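Serpin (Taeniopygia guttata, PDB 5HGC) binds a cortisol-type steroid and may inhibit serine-type endopeptidases. Local coordinates at residues A[82-87]-A[362-367]; A[172-177]-A[320-325]; A[176-181]-A[228-233]. One frame throughout, in Å; residues are numbered along the deposited sequence.

The three contacts lie in one serpin domain and differ in chemistry. Contact 1 is buried and purely van der Waals between its segments: helix 74-89 packs on the turn between strands 355-361 and 366-373, and the far side of that turn touches the steroid. Contact 2 lies nearest the centre of the chain. It is a parallel strand pair held by backbone hydrogen bonds, with one largely polar and one apolar face. Contact 3 is partly buried and mixes an aromatic stack, backbone bonds and waters. Contacts 2 and 3 share Lys176, Gly177 and a water, and Phe175 meets Tyr229. Arg362 of contact 1 probably hydrogen-bonds to Ser232 and Ala233 of contact 3.

Contact 1 (A[82-87]-A[362-367]); sequences HNLIHM and RDTNST. With HCY ((11alpha,14beta)-11,17,21-trihydroxypregn-4-ene-3,20-dione), chain B.
Helix 74-89 meets the turn 362-367 through two side chains, one helical turn apart. The first, after Asn83, is Leu84. Its CG stands anti to the backbone N (chi1 -176°), which carries the isobutyl group out to the turn. CD1 does all the touching. It sits against two hydroxyls at once, 3.6 Å from Thr364 OG1 and 3.6 Å from Ser366 OG. The Leu84 and Thr364 side chains cross at about a right angle, and the methyl also rests on Thr364 CB. Leu84 further packs on Val40 of helix 39-52 and Ala8 of helix 6-9.

The second is Met87, whose side chain leaves the helix toward the turn. Its SD lies 4.1 Å from Thr364 CG2, and the two side chains slide past each other in opposite directions. The chain then bends at chi3 (75°), which brings CE loosely against Asp363 CB at 4.4 Å.

No hydrogen bond joins the two segments. The hydroxyls beside Leu84 are paired within the turn instead. Ser366 OG donates to Thr364 OG1 over 2.9 Å, and Thr364 OG1 is also hydrogen-bonded to Asp361 OD2. Thr364 thus turns its methyl to both Leu84 and Met87 and keeps its oxygen in a short polar chain. On the far side of the turn, Asn365 OD1 accepts a 2.7 Å hydrogen bond from O3 of the steroid HCY, which Arg226 and Ser261 also bind. The turn closes the hairpin of strands 355-361 and 366-373 with a G1 beta bulge, in which Asn365 and Ser366 both face Asp361.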
loop_
_atom_site.group_PDB
_atom_site.type_symbol
_atom_site.label_atom_id
_atom_site.label_comp_id
_atom_site.label_asym_id
_atom_site.label_seq_id
_atom_site.Cartn_x
_atom_site.Cartn_y
_atom_site.Cartn_z
ATOM N N HIS A 82 12.572 -3.045 -10.183
ATOM C CA HIS A 82 13.617 -3.777 -9.463
ATOM C C HIS A 82 14.363 -2.848 -8.449
ATOM O O HIS A 82 14.769 -3.216 -7.309
ATOM C CB HIS A 82 14.626 -4.421 -10.417
ATOM C CG HIS A 82 15.801 -4.983 -9.693
ATOM N ND1 HIS A 82 15.705 -6.106 -8.893
ATOM C CD2 HIS A 82 17.057 -4.517 -9.529
ATOM C CE1 HIS A 82 16.862 -6.325 -8.293
ATOM N NE2 HIS A 82 17.706 -5.389 -8.679
ATOM N N ASN A 83 14.596 -1.629 -8.888
ATOM C CA ASN A 83 15.344 -0.708 -8.056
ATOM C C ASN A 83 14.490 -0.345 -6.839
ATOM O O ASN A 83 14.986 -0.332 -5.699
ATOM C CB ASN A 83 15.765 0.492 -8.897
ATOM C CG ASN A 83 16.558 1.540 -8.130
ATOM O OD1 ASN A 83 16.434 2.679 -8.480
ATOM N ND2 ASN A 83 17.373 1.172 -7.125
ATOM N N LEU A 84 13.206 -0.121 -7.083
ATOM C CA LEU A 84 12.273 0.137 -6.014
ATOM C C LEU A 84 12.193 -0.990 -4.989
ATOM O O LEU A 84 12.361 -0.721 -3.795
ATOM C CB LEU A 84 10.912 0.454 -6.625
ATOM C CG LEU A 84 9.722 0.852 -5.776
ATOM C CD1 LEU A 84 10.066 2.058 -4.874
ATOM C CD2 LEU A 84 8.667 1.189 -6.809
ATOM N N ILE A 85 11.977 -2.249 -5.410
ATOM C CA ILE A 85 11.863 -3.344 -4.430
ATOM C C ILE A 85 13.167 -3.516 -3.688
ATOM O O ILE A 85 13.182 -3.761 -2.476
ATOM C CB ILE A 85 11.514 -4.726 -5.040
ATOM C CG1 ILE A 85 10.333 -4.639 -5.945
ATOM C CG2 ILE A 85 11.147 -5.784 -3.974
ATOM C CD1 ILE A 85 10.371 -5.799 -6.912
ATOM N N HIS A 86 14.263 -3.416 -4.420
ATOM C CA HIS A 86 15.561 -3.562 -3.796
ATOM C C HIS A 86 15.719 -2.538 -2.646
ATOM O O HIS A 86 16.129 -2.878 -1.538
ATOM C CB HIS A 86 16.675 -3.459 -4.857
ATOM C CG HIS A 86 18.053 -3.608 -4.293
ATOM N ND1 HIS A 86 18.761 -2.546 -3.758
ATOM C CD2 HIS A 86 18.843 -4.697 -4.149
ATOM C CE1 HIS A 86 19.927 -2.973 -3.312
ATOM N NE2 HIS A 86 20.002 -4.274 -3.541
ATOM N N MET A 87 15.331 -1.294 -2.899
ATOM C CA MET A 87 15.464 -0.267 -1.875
ATOM C C MET A 87 14.539 -0.391 -0.715
ATOM O O MET A 87 14.991 -0.208 0.409
ATOM C CB MET A 87 15.371 1.099 -2.482
ATOM C CG MET A 87 16.640 1.271 -3.299
ATOM S SD MET A 87 16.874 2.928 -3.874
ATOM C CE MET A 87 17.394 3.605 -2.270
ATOM N N ARG A 362 10.605 8.488 1.435
ATOM C CA ARG A 362 11.309 9.710 0.996
ATOM C C ARG A 362 12.511 9.474 0.073
ATOM O O ARG A 362 12.792 10.342 -0.747
ATOM C CB ARG A 362 11.729 10.621 2.151
ATOM C CG ARG A 362 10.607 11.264 2.940
ATOM C CD ARG A 362 11.194 11.835 4.226
ATOM N NE ARG A 362 11.299 10.788 5.246
ATOM C CZ ARG A 362 11.885 10.930 6.436
ATOM N NH1 ARG A 362 12.462 12.107 6.736
ATOM N NH2 ARG A 362 11.914 9.893 7.315
ATOM N N ASP A 363 13.187 8.318 0.181
ATOM C CA ASP A 363 14.258 7.898 -0.764
ATOM C C ASP A 363 13.823 7.521 -2.167
ATOM O O ASP A 363 14.567 7.740 -3.118
ATOM C CB ASP A 363 15.060 6.750 -0.218
ATOM C CG ASP A 363 15.907 7.152 0.961
ATOM O OD1 ASP A 363 16.199 8.371 1.185
ATOM O OD2 ASP A 363 16.262 6.228 1.698
ATOM N N THR A 364 12.616 6.997 -2.333
ATOM C CA THR A 364 12.144 6.647 -3.689
ATOM C C THR A 364 10.897 7.401 -4.103
ATOM O O THR A 364 10.361 7.164 -5.200
ATOM C CB THR A 364 11.797 5.163 -3.755
ATOM O OG1 THR A 364 10.873 4.856 -2.688
ATOM C CG2 THR A 364 13.037 4.312 -3.629
ATOM N N ASN A 365 10.408 8.270 -3.217
ATOM C CA ASN A 365 9.159 8.964 -3.448
ATOM C C ASN A 365 8.031 8.064 -3.913
ATOM O O ASN A 365 7.390 8.348 -4.930
ATOM C CB ASN A 365 9.345 10.101 -4.448
ATOM C CG ASN A 365 10.133 11.271 -3.859
ATOM O OD1 ASN A 365 10.163 11.483 -2.639
ATOM N ND2 ASN A 365 10.796 12.019 -4.728
ATOM N N SER A 366 7.799 6.976 -3.182
ATOM C CA SER A 366 6.714 6.065 -3.527
ATOM C C SER A 366 5.739 5.962 -2.383
ATOM O O SER A 366 6.127 6.036 -1.202
ATOM C CB SER A 366 7.216 4.657 -3.895
ATOM O OG SER A 366 8.013 4.174 -2.845
ATOM N N THR A 367 4.475 5.771 -2.757
ATOM C CA THR A 367 3.430 5.503 -1.798
ATOM C C THR A 367 3.461 4.047 -1.372
ATOM O O THR A 367 3.240 3.138 -2.192
ATOM C CB THR A 367 2.061 5.860 -2.376
ATOM O OG1 THR A 367 2.180 7.100 -3.108
ATOM C CG2 THR A 367 1.028 5.968 -1.258
HETATM C C1 HCY B . 5.342 14.705 -6.042
HETATM C C2 HCY B . 4.790 14.668 -7.465
HETATM C C3 HCY B . 4.746 13.261 -8.018
HETATM C C4 HCY B . 4.890 12.090 -7.121
HETATM C C5 HCY B . 4.721 12.241 -5.802
HETATM C C6 HCY B . 4.402 11.026 -4.959
HETATM C C7 HCY B . 5.304 10.999 -3.704
HETATM C C8 HCY B . 5.487 12.335 -2.976
HETATM C C9 HCY B . 5.873 13.439 -3.984
HETATM C C10 HCY B . 4.836 13.599 -5.119
HETATM C C12 HCY B . 7.332 14.617 -2.123
HETATM C C11 HCY B . 6.381 14.772 -3.330
HETATM C C13 HCY B . 6.842 13.514 -1.137
HETATM C C14 HCY B . 6.582 12.236 -1.937
HETATM C C15 HCY B . 6.597 11.126 -0.914
HETATM C C16 HCY B . 7.609 11.556 0.140
HETATM C C17 HCY B . 7.935 13.045 -0.141
HETATM C C18 HCY B . 5.592 13.936 -0.310
HETATM C C19 HCY B . 3.405 13.949 -4.655
HETATM C C20 HCY B . 8.077 13.870 1.125
HETATM C C21 HCY B . 9.063 15.017 1.189
HETATM O O1 HCY B . 4.523 13.104 -9.202
HETATM O O2 HCY B . 5.179 15.411 -2.888
HETATM O O3 HCY B . 9.250 13.140 -0.737
HETATM O O4 HCY B . 7.398 13.625 2.110
HETATM O O5 HCY B . 8.367 16.010 1.941
#

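Contact 2 (A[172-177]-A[320-325])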
loop_
_atom_site.group_PDB
_atom_site.type_symbol
_atom_site.label_atom_id
_atom_site.label_comp_id
_atom_site.label_asym_id
_atom_site.label_seq_id
_atom_site.Cartn_x
_atom_site.Cartn_y
_atom_site.Cartn_z
ATOM N N PHE A 172 1.443 -9.358 -0.552
ATOM C CA PHE A 172 1.190 -9.097 0.819
ATOM C C PHE A 172 2.359 -8.350 1.418
ATOM O O PHE A 172 3.476 -8.435 0.934
ATOM C CB PHE A 172 0.886 -10.393 1.556
ATOM C CG PHE A 172 1.899 -11.472 1.320
ATOM C CD1 PHE A 172 1.908 -12.213 0.110
ATOM C CD2 PHE A 172 2.855 -11.781 2.307
ATOM C CE1 PHE A 172 2.864 -13.221 -0.092
ATOM C CE2 PHE A 172 3.797 -12.808 2.098
ATOM C CZ PHE A 172 3.804 -13.518 0.907
ATOM N N VAL A 173 2.090 -7.631 2.495
ATOM C CA VAL A 173 3.093 -6.724 3.108
ATOM C C VAL A 173 2.591 -6.332 4.473
ATOM O O VAL A 173 1.419 -5.985 4.619
ATOM C CB VAL A 173 3.399 -5.482 2.227
ATOM C CG1 VAL A 173 2.112 -4.766 1.849
ATOM C CG2 VAL A 173 4.413 -4.597 2.907
ATOM N N TYR A 174 3.473 -6.472 5.457
ATOM C CA TYR A 174 3.251 -6.011 6.826
ATOM C C TYR A 174 4.286 -4.888 7.105
ATOM O O TYR A 174 5.453 -4.978 6.661
ATOM C CB TYR A 174 3.421 -7.148 7.863
ATOM C CG TYR A 174 3.562 -6.637 9.301
ATOM C CD1 TYR A 174 2.414 -6.399 10.114
ATOM C CD2 TYR A 174 4.840 -6.348 9.861
ATOM C CE1 TYR A 174 2.543 -5.957 11.444
ATOM C CE2 TYR A 174 4.967 -5.859 11.178
ATOM C CZ TYR A 174 3.826 -5.666 11.947
ATOM O OH TYR A 174 3.965 -5.206 13.221
ATOM N N PHE A 175 3.865 -3.855 7.852
ATOM C CA PHE A 175 4.779 -2.816 8.260
ATOM C C PHE A 175 4.435 -2.349 9.664
ATOM O O PHE A 175 3.256 -2.303 10.065
ATOM C CB PHE A 175 4.750 -1.658 7.228
ATOM C CG PHE A 175 5.710 -0.509 7.527
ATOM C CD1 PHE A 175 7.108 -0.645 7.321
ATOM C CD2 PHE A 175 5.231 0.713 8.024
ATOM C CE1 PHE A 175 7.995 0.414 7.600
ATOM C CE2 PHE A 175 6.119 1.768 8.304
ATOM C CZ PHE A 175 7.509 1.623 8.095
ATOM N N LYS A 176 5.475 -2.020 10.415
ATOM C CA LYS A 176 5.375 -1.231 11.654
ATOM C C LYS A 176 6.553 -0.278 11.661
ATOM O O LYS A 176 7.751 -0.675 11.562
ATOM C CB LYS A 176 5.382 -2.116 12.889
ATOM C CG LYS A 176 5.469 -1.368 14.213
ATOM C CD LYS A 176 4.903 -2.221 15.352
ATOM C CE LYS A 176 4.992 -1.483 16.662
ATOM N NZ LYS A 176 4.907 -2.334 17.869
ATOM N N GLY A 177 6.250 1.001 11.727
ATOM C CA GLY A 177 7.345 1.922 11.668
ATOM C C GLY A 177 7.863 2.203 13.060
ATOM O O GLY A 177 7.120 2.107 14.050
ATOM N N LYS A 320 -3.040 -8.329 0.484
ATOM C CA LYS A 320 -3.287 -8.063 1.910
ATOM C C LYS A 320 -2.183 -7.162 2.473
ATOM O O LYS A 320 -0.986 -7.496 2.374
ATOM C CB LYS A 320 -3.444 -9.356 2.734
ATOM C CG LYS A 320 -4.025 -9.193 4.145
ATOM C CD LYS A 320 -4.385 -10.546 4.737
ATOM C CE LYS A 320 -5.307 -10.501 5.974
ATOM N NZ LYS A 320 -4.670 -10.450 7.343
ATOM N N ALA A 321 -2.581 -6.010 3.026
ATOM C CA ALA A 321 -1.630 -5.089 3.665
ATOM C C ALA A 321 -1.955 -4.997 5.136
ATOM O O ALA A 321 -3.102 -5.001 5.531
ATOM C CB ALA A 321 -1.645 -3.708 3.036
ATOM N N SER A 322 -0.931 -4.875 5.951
ATOM C CA SER A 322 -1.125 -4.898 7.354
ATOM C C SER A 322 -0.148 -3.939 8.049
ATOM O O SER A 322 1.045 -3.836 7.698
ATOM C CB SER A 322 -0.949 -6.331 7.788
ATOM O OG SER A 322 -1.311 -6.452 9.104
ATOM N N LEU A 323 -0.645 -3.249 9.055
ATOM C CA LEU A 323 0.106 -2.152 9.672
ATOM C C LEU A 323 -0.167 -2.109 11.145
ATOM O O LEU A 323 -1.312 -2.172 11.573
ATOM C CB LEU A 323 -0.326 -0.817 9.034
ATOM C CG LEU A 323 0.127 0.495 9.716
ATOM C CD1 LEU A 323 1.632 0.750 9.493
ATOM C CD2 LEU A 323 -0.722 1.708 9.288
ATOM N N ASP A 324 0.862 -1.988 11.935
ATOM C CA ASP A 324 0.633 -1.598 13.309
ATOM C C ASP A 324 1.164 -0.185 13.564
ATOM O O ASP A 324 2.256 0.231 13.027
ATOM C CB ASP A 324 1.330 -2.553 14.283
ATOM C CG ASP A 324 0.744 -3.927 14.261
ATOM O OD1 ASP A 324 -0.497 -4.044 14.184
ATOM O OD2 ASP A 324 1.537 -4.892 14.303
ATOM N N VAL A 325 0.404 0.530 14.406
ATOM C CA VAL A 325 0.775 1.856 14.884
ATOM C C VAL A 325 0.723 1.879 16.391
ATOM O O VAL A 325 -0.333 1.571 17.018
ATOM C CB VAL A 325 -0.212 2.907 14.343
ATOM C CG1 VAL A 325 0.098 4.310 14.904
ATOM C CG2 VAL A 325 -0.191 2.884 12.819
HETATM O O HOH W 1 3.898 2.326 12.202
#
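Tyr174 has CG anti to the backbone N (chi1 165°), and Asp324 has CG anti to its own carbonyl carbon (chi1 -67°). These torsions swing the phenol and the carboxylate toward each other, across two parallel strands of serpin sheet A. Strands 167-176 and 316-325 are direct neighbours here. In serpins the inserted reactive loop would lie between these two strands, so the pairing is characteristic of the uninserted form.

Tyr174 OH donates to Asp324 OD2 over 2.7 Å. The ring and carboxylate planes are 71° apart, and the oxygen is approached from above the carboxylate plane. OD2 also sits at the ring edge. Asp324 OD1 has its own partner, Ser277 OG, so both carboxylate oxygens are held. Ser322 OG lies in the plane of the tyrosine ring, at the edge, near CD1. Lys176 runs extended past Asp324, with CD 3.7 Å from Asp324 CB. Its NZ forms a salt bridge with Asp326, and its charge, not in contact with Asp324, may slightly favour the ionised carboxylate.

The backbones alternate as parallel strands do. Val173 N donates to Lys320 O, and Val173 O accepts from Ser322 N at 2.9 Å. Phe175 N then donates to Ser322 O at 2.8 Å, and Phe175 O accepts from Asp324 N. The same four carbonyl oxygens also receive CA-H...O contacts, from Phe172, Ala321, Tyr174 and Leu323.

The other face is apolar. Val173 CG1 meets Ala321 CB at 4.1 Å. Phe175 and Leu323 lie side by side, pointing the same way, and Leu323 reaches Met357 and Ile359 of strand 355-361. Beyond the last direct bond a water takes over: it accepts from Gly177 N at 2.7 Å and donates to Asp324 O.

Contact 3 (A[176-181]-A[228-233]); sequences KGSWEK and HYNGSA. Unlike the reference sequence in segment 176-181: Ser178 (reference Asn).
Backbone hydrogen bonds set the spacing of these two loops. Asn230 N donates to Ser178 O over 2.7 Å, nearly along the C=O axis. Glu180 N donates to His228 O at 2.9 Å, from above the carbonyl plane. Trp179 and Tyr229 lie between these bonds as a single backbone bridge.

The aromatic part is an offset stack. The six-membered ring of Trp179 and the ring of Tyr229 have centroids 4.3 Å apart and planes only 7° from parallel. Both CG atoms are anti to their carbonyl carbons (chi1 -72° in each), and the rings point the same way. Tyr229 CE1 lies over one face of the indole, toward its rim, 3.5 Å from Trp179 CZ3. The same CE1 is 3.3 Å from Gly177 CA, so a CB on Gly177 would collide with the ring. Two more rings meet the pair edge-to-face, Phe175 with Tyr229 and Phe183 with Trp179.

Waters fill in the polar edges. The water held by Gly177 N also lies 2.8 Å from Tyr229 OH. A second accepts from Ser178 N and donates to Asn230 O at 2.7 Å. A third links Lys181 N to His228 O, which therefore takes two bonds. An alanine in place of Tyr229 would remove the stack and the hydroxyl, and would probably loosen Trp179 and the water at Gly177.

This tryptophan, just after strand 167-176, belongs to the region that serpins call the breach. Direct contact between the loops is aromatic and backbone-borne, so it probably depends little on charge.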
loop_
_atom_site.group_PDB
_atom_site.type_symbol
_atom_site.label_atom_id
_atom_site.label_comp_id
_atom_site.label_asym_id
_atom_site.label_seq_id
_atom_site.Cartn_x
_atom_site.Cartn_y
_atom_site.Cartn_z
ATOM N N LYS A 176 5.475 -2.020 10.415
ATOM C CA LYS A 176 5.375 -1.231 11.654
ATOM C C LYS A 176 6.553 -0.278 11.661
ATOM O O LYS A 176 7.751 -0.675 11.562
ATOM C CB LYS A 176 5.382 -2.116 12.889
ATOM C CG LYS A 176 5.469 -1.368 14.213
ATOM C CD LYS A 176 4.903 -2.221 15.352
ATOM C CE LYS A 176 4.992 -1.483 16.662
ATOM N NZ LYS A 176 4.907 -2.334 17.869
ATOM N N GLY A 177 6.250 1.001 11.727
ATOM C CA GLY A 177 7.345 1.922 11.668
ATOM C C GLY A 177 7.863 2.203 13.060
ATOM O O GLY A 177 7.120 2.107 14.050
ATOM N N SER A 178 9.124 2.584 13.140
ATOM C CA SER A 178 9.568 3.258 14.339
ATOM C C SER A 178 9.493 4.811 14.185
ATOM O O SER A 178 10.064 5.387 13.230
ATOM C CB SER A 178 10.976 2.800 14.687
ATOM O OG SER A 178 11.329 3.302 15.948
ATOM N N TRP A 179 8.812 5.464 15.127
ATOM C CA TRP A 179 8.611 6.911 15.069
ATOM C C TRP A 179 9.888 7.721 15.277
ATOM O O TRP A 179 10.597 7.477 16.258
ATOM C CB TRP A 179 7.586 7.351 16.121
ATOM C CG TRP A 179 6.197 6.965 15.796
ATOM C CD1 TRP A 179 5.329 6.270 16.619
ATOM C CD2 TRP A 179 5.470 7.256 14.581
ATOM N NE1 TRP A 179 4.129 6.087 15.955
ATOM C CE2 TRP A 179 4.185 6.689 14.717
ATOM C CE3 TRP A 179 5.795 7.903 13.376
ATOM C CZ2 TRP A 179 3.196 6.775 13.694
ATOM C CZ3 TRP A 179 4.793 7.996 12.353
ATOM C CH2 TRP A 179 3.525 7.423 12.523
ATOM N N GLU A 180 10.168 8.702 14.412
ATOM C CA GLU A 180 11.323 9.597 14.684
ATOM C C GLU A 180 11.159 10.324 16.034
ATOM O O GLU A 180 12.118 10.411 16.782
ATOM C CB GLU A 180 11.568 10.578 13.556
ATOM C CG GLU A 180 12.828 11.413 13.706
ATOM C CD GLU A 180 12.870 12.572 12.723
ATOM O OE1 GLU A 180 12.214 13.635 12.982
ATOM O OE2 GLU A 180 13.554 12.397 11.680
ATOM N N LYS A 181 9.928 10.782 16.320
ATOM C CA LYS A 181 9.512 11.421 17.548
ATOM C C LYS A 181 8.513 10.502 18.230
ATOM O O LYS A 181 7.332 10.449 17.872
ATOM C CB LYS A 181 8.896 12.777 17.231
ATOM C CG LYS A 181 9.927 13.874 16.951
ATOM C CD LYS A 181 9.341 14.934 16.024
ATOM C CE LYS A 181 9.949 16.308 16.227
ATOM N NZ LYS A 181 9.514 16.878 17.550
ATOM N N HIS A 228 7.588 11.798 10.727
ATOM C CA HIS A 228 8.592 10.929 10.129
ATOM C C HIS A 228 8.727 9.661 10.912
ATOM O O HIS A 228 8.641 9.637 12.160
ATOM C CB HIS A 228 9.962 11.589 10.044
ATOM C CG HIS A 228 10.007 12.723 9.080
ATOM N ND1 HIS A 228 9.536 12.615 7.784
ATOM C CD2 HIS A 228 10.465 13.982 9.212
ATOM C CE1 HIS A 228 9.694 13.771 7.164
ATOM N NE2 HIS A 228 10.262 14.611 8.007
ATOM N N TYR A 229 8.961 8.602 10.157
ATOM C CA TYR A 229 9.574 7.399 10.718
ATOM C C TYR A 229 11.117 7.515 10.745
ATOM O O TYR A 229 11.739 8.253 9.924
ATOM C CB TYR A 229 9.146 6.203 9.904
ATOM C CG TYR A 229 7.692 5.771 10.081
ATOM C CD1 TYR A 229 7.228 5.268 11.309
ATOM C CD2 TYR A 229 6.781 5.853 9.006
ATOM C CE1 TYR A 229 5.908 4.838 11.452
ATOM C CE2 TYR A 229 5.458 5.455 9.137
ATOM C CZ TYR A 229 5.039 4.917 10.344
ATOM O OH TYR A 229 3.743 4.488 10.465
ATOM N N ASN A 230 11.732 6.789 11.675
ATOM C CA ASN A 230 13.174 6.492 11.576
ATOM C C ASN A 230 13.407 5.823 10.260
ATOM O O ASN A 230 12.612 4.964 9.849
ATOM C CB ASN A 230 13.626 5.556 12.689
ATOM C CG ASN A 230 13.762 6.275 14.001
ATOM O OD1 ASN A 230 13.476 5.703 15.064
ATOM N ND2 ASN A 230 14.179 7.565 13.950
ATOM N N GLY A 231 14.474 6.198 9.594
ATOM C CA GLY A 231 14.706 5.663 8.273
ATOM C C GLY A 231 14.191 6.683 7.300
ATOM O O GLY A 231 14.324 7.870 7.511
ATOM N N SER A 232 13.607 6.247 6.215
ATOM C CA SER A 232 13.195 7.197 5.194
ATOM C C SER A 232 11.662 7.264 4.986
ATOM O O SER A 232 11.220 8.106 4.204
ATOM C CB SER A 232 13.892 6.876 3.876
ATOM O OG SER A 232 13.670 5.503 3.567
ATOM N N ALA A 233 10.886 6.386 5.632
ATOM C CA ALA A 233 9.411 6.401 5.512
ATOM C C ALA A 233 8.864 7.608 6.228
ATOM O O ALA A 233 9.456 8.069 7.166
ATOM C CB ALA A 233 8.740 5.129 6.068
HETATM O O HOH W 1 3.898 2.326 12.202
HETATM O O HOH W 2 11.139 2.939 10.970
HETATM O O HOH W 3 13.646 10.331 9.771
HETATM O O HOH W 4 7.864 11.230 14.311
#